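Local structure of MIX1 (Leishmania major, 3HA4) at residues I71-L79 with M97-L105. The protein probably acts as a membrane-anchored mitochondrial scaffold that mediates protein-protein interactions, and forms homodimers. Sequence-based numbering, arbitrary orientation.
Sequences IPLELTQVL and MRKEVLMQL
Helix pairing in a TPR-like, all-helical fold is illustrated by Pro72 and Val101, which meet where helices 70-81 and 94-109 run roughly antiparallel, the axes of segments 71-79 and 97-105 inclined at 148° and 9.7 Å apart at closest approach. Pro72 CB touches two side chains of the partner helix, 3.8 Å from Val101 CG1 and 3.7 Å from Leu105 CG. Val101 CG1, anti to the backbone N (chi1 -180°), also lies 3.5 Å from Pro72 O. The proline ring continues toward Gln104, whose extended chain crosses it obliquely and brings NE2 to 3.6 Å from Pro72 CG; that nitrogen is hydrogen-bonded to the backbone oxygens of Asp68 and Tyr65, just before helix 70-81. Thr76 brings a hydroxyl into this largely apolar seam. With OG1 anti to its carbonyl carbon (chi1 -63°), it donates to the same Pro72 O at 2.8 Å, from the face opposite the one used by Thr76 N, while OG1 packs 3.8 Å from Val101 CG1. No hydrogen bond spans the pair; as between neighbouring helices of a TPR-like bundle, side chains pack against one another and, in places, against the facing backbone. Met97 crosses Leu75 at about a right angle, setting its CE 3.8 Å from Leu75 CG, and Leu79 CD1 lies against Arg98 CA. Trp58 of helix 54-64 touches Leu75, Met97 and Val101, whereas Leu136 of helix 123-137 packs on Thr76 and Leu105.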
# COMPACT_ATOMS: atom_id res chain seq x y z
N ILE A 71 -2.85 0.51 5.27
CA ILE A 71 -3.94 1.32 4.77
C ILE A 71 -3.61 2.82 4.90
O ILE A 71 -3.82 3.57 3.95
CB ILE A 71 -5.28 0.92 5.42
CG1 ILE A 71 -5.71 -0.44 4.86
CG2 ILE A 71 -6.34 2.00 5.18
CD1 ILE A 71 -7.04 -0.96 5.37
N PRO A 72 -3.08 3.25 6.06
CA PRO A 72 -2.65 4.65 6.18
C PRO A 72 -1.60 5.05 5.15
O PRO A 72 -1.62 6.18 4.66
CB PRO A 72 -2.08 4.72 7.59
CG PRO A 72 -2.88 3.69 8.34
CD PRO A 72 -3.08 2.56 7.36
N LEU A 73 -0.69 4.14 4.82
CA LEU A 73 0.27 4.37 3.76
C LEU A 73 -0.46 4.63 2.43
O LEU A 73 -0.17 5.59 1.71
CB LEU A 73 1.21 3.17 3.63
CG LEU A 73 2.33 3.22 2.60
CD1 LEU A 73 3.36 4.24 3.03
CD2 LEU A 73 2.95 1.85 2.43
N GLU A 74 -1.43 3.78 2.11
CA GLU A 74 -2.21 3.91 0.88
C GLU A 74 -3.02 5.22 0.85
O GLU A 74 -3.03 5.94 -0.15
CB GLU A 74 -3.11 2.70 0.70
CG GLU A 74 -3.37 2.35 -0.74
CD GLU A 74 -2.10 2.05 -1.49
OE1 GLU A 74 -1.58 0.90 -1.41
OE2 GLU A 74 -1.61 2.97 -2.17
N LEU A 75 -3.69 5.52 1.96
CA LEU A 75 -4.38 6.80 2.11
C LEU A 75 -3.45 8.00 1.94
O LEU A 75 -3.84 9.03 1.37
CB LEU A 75 -5.08 6.86 3.47
CG LEU A 75 -6.57 6.51 3.56
CD1 LEU A 75 -7.11 5.99 2.24
CD2 LEU A 75 -6.79 5.52 4.67
N THR A 76 -2.21 7.89 2.44
CA THR A 76 -1.24 8.95 2.27
C THR A 76 -1.02 9.24 0.78
O THR A 76 -0.98 10.39 0.37
CB THR A 76 0.11 8.63 2.92
OG1 THR A 76 -0.06 8.49 4.33
CG2 THR A 76 1.10 9.75 2.67
N GLN A 77 -0.87 8.18 -0.01
CA GLN A 77 -0.78 8.34 -1.47
C GLN A 77 -2.05 9.00 -2.04
O GLN A 77 -1.96 9.84 -2.94
CB GLN A 77 -0.51 7.01 -2.19
CG GLN A 77 0.63 6.17 -1.62
CD GLN A 77 1.81 7.02 -1.14
OE1 GLN A 77 2.27 7.94 -1.83
NE2 GLN A 77 2.29 6.70 0.04
N VAL A 78 -3.22 8.63 -1.52
CA VAL A 78 -4.45 9.32 -1.91
C VAL A 78 -4.37 10.82 -1.58
O VAL A 78 -4.63 11.65 -2.44
CB VAL A 78 -5.74 8.67 -1.32
CG1 VAL A 78 -6.96 9.50 -1.65
CG2 VAL A 78 -5.91 7.26 -1.86
N LEU A 79 -3.99 11.16 -0.36
CA LEU A 79 -3.83 12.57 0.01
C LEU A 79 -2.71 13.27 -0.78
O LEU A 79 -2.85 14.42 -1.20
CB LEU A 79 -3.58 12.72 1.51
CG LEU A 79 -4.66 12.09 2.38
CD1 LEU A 79 -4.29 12.16 3.86
CD2 LEU A 79 -5.97 12.79 2.09
N MET A 97 -8.11 14.88 8.28
CA MET A 97 -7.87 13.49 7.95
C MET A 97 -6.41 13.20 7.86
O MET A 97 -5.97 12.19 8.26
CB MET A 97 -8.55 13.13 6.65
CG MET A 97 -8.49 11.68 6.33
SD MET A 97 -9.04 11.25 4.75
CE MET A 97 -8.37 9.66 4.63
N ARG A 98 -5.67 14.13 7.31
CA ARG A 98 -4.25 14.10 7.17
C ARG A 98 -3.59 13.94 8.50
O ARG A 98 -2.68 13.17 8.67
CB ARG A 98 -3.87 15.43 6.57
CG ARG A 98 -2.47 15.63 6.17
CD ARG A 98 -2.13 17.07 6.22
NE ARG A 98 -0.99 17.24 7.06
CZ ARG A 98 -0.90 18.05 8.09
NH1 ARG A 98 -1.88 18.84 8.38
NH2 ARG A 98 0.20 18.07 8.80
N LYS A 99 -4.08 14.68 9.46
CA LYS A 99 -3.58 14.70 10.80
C LYS A 99 -3.86 13.43 11.52
O LYS A 99 -3.10 13.05 12.35
CB LYS A 99 -4.19 15.85 11.55
CG LYS A 99 -3.54 17.12 11.24
CD LYS A 99 -4.10 18.24 12.01
CE LYS A 99 -3.62 19.54 11.47
NZ LYS A 99 -4.03 20.69 12.28
N GLU A 100 -4.96 12.79 11.20
CA GLU A 100 -5.31 11.51 11.81
C GLU A 100 -4.51 10.37 11.23
O GLU A 100 -4.04 9.50 11.96
CB GLU A 100 -6.80 11.25 11.66
CG GLU A 100 -7.65 12.28 12.36
CD GLU A 100 -9.12 12.13 12.04
OE1 GLU A 100 -9.45 11.47 11.04
OE2 GLU A 100 -9.93 12.68 12.81
N VAL A 101 -4.35 10.35 9.91
CA VAL A 101 -3.51 9.34 9.27
C VAL A 101 -2.08 9.46 9.79
O VAL A 101 -1.44 8.46 10.12
CB VAL A 101 -3.53 9.47 7.74
CG1 VAL A 101 -2.65 8.41 7.10
CG2 VAL A 101 -4.95 9.36 7.23
N LEU A 102 -1.60 10.70 9.88
CA LEU A 102 -0.30 10.98 10.46
C LEU A 102 -0.22 10.40 11.88
O LEU A 102 0.65 9.58 12.19
CB LEU A 102 -0.00 12.48 10.44
CG LEU A 102 1.22 12.94 11.26
CD1 LEU A 102 2.48 12.22 10.81
CD2 LEU A 102 1.41 14.46 11.20
N MET A 103 -1.17 10.78 12.73
CA MET A 103 -1.24 10.25 14.09
C MET A 103 -1.20 8.71 14.17
O MET A 103 -0.48 8.14 15.00
CB MET A 103 -2.48 10.78 14.80
CG MET A 103 -2.47 10.56 16.31
SD MET A 103 -3.96 11.19 17.12
CE MET A 103 -4.15 12.77 16.29
N GLN A 104 -1.98 8.02 13.33
CA GLN A 104 -1.96 6.56 13.39
C GLN A 104 -0.62 5.95 12.97
O GLN A 104 -0.15 5.00 13.59
CB GLN A 104 -3.11 5.94 12.60
CG GLN A 104 -2.92 4.45 12.36
CD GLN A 104 -4.22 3.71 12.17
OE1 GLN A 104 -5.27 4.17 12.61
NE2 GLN A 104 -4.16 2.56 11.53
N LEU A 105 -0.01 6.51 11.93
CA LEU A 105 1.30 6.06 11.47
C LEU A 105 2.33 6.29 12.58
O LEU A 105 3.17 5.43 12.82
CB LEU A 105 1.73 6.76 10.18
CG LEU A 105 1.08 6.20 8.90
CD1 LEU A 105 1.33 7.09 7.71
CD2 LEU A 105 1.58 4.82 8.65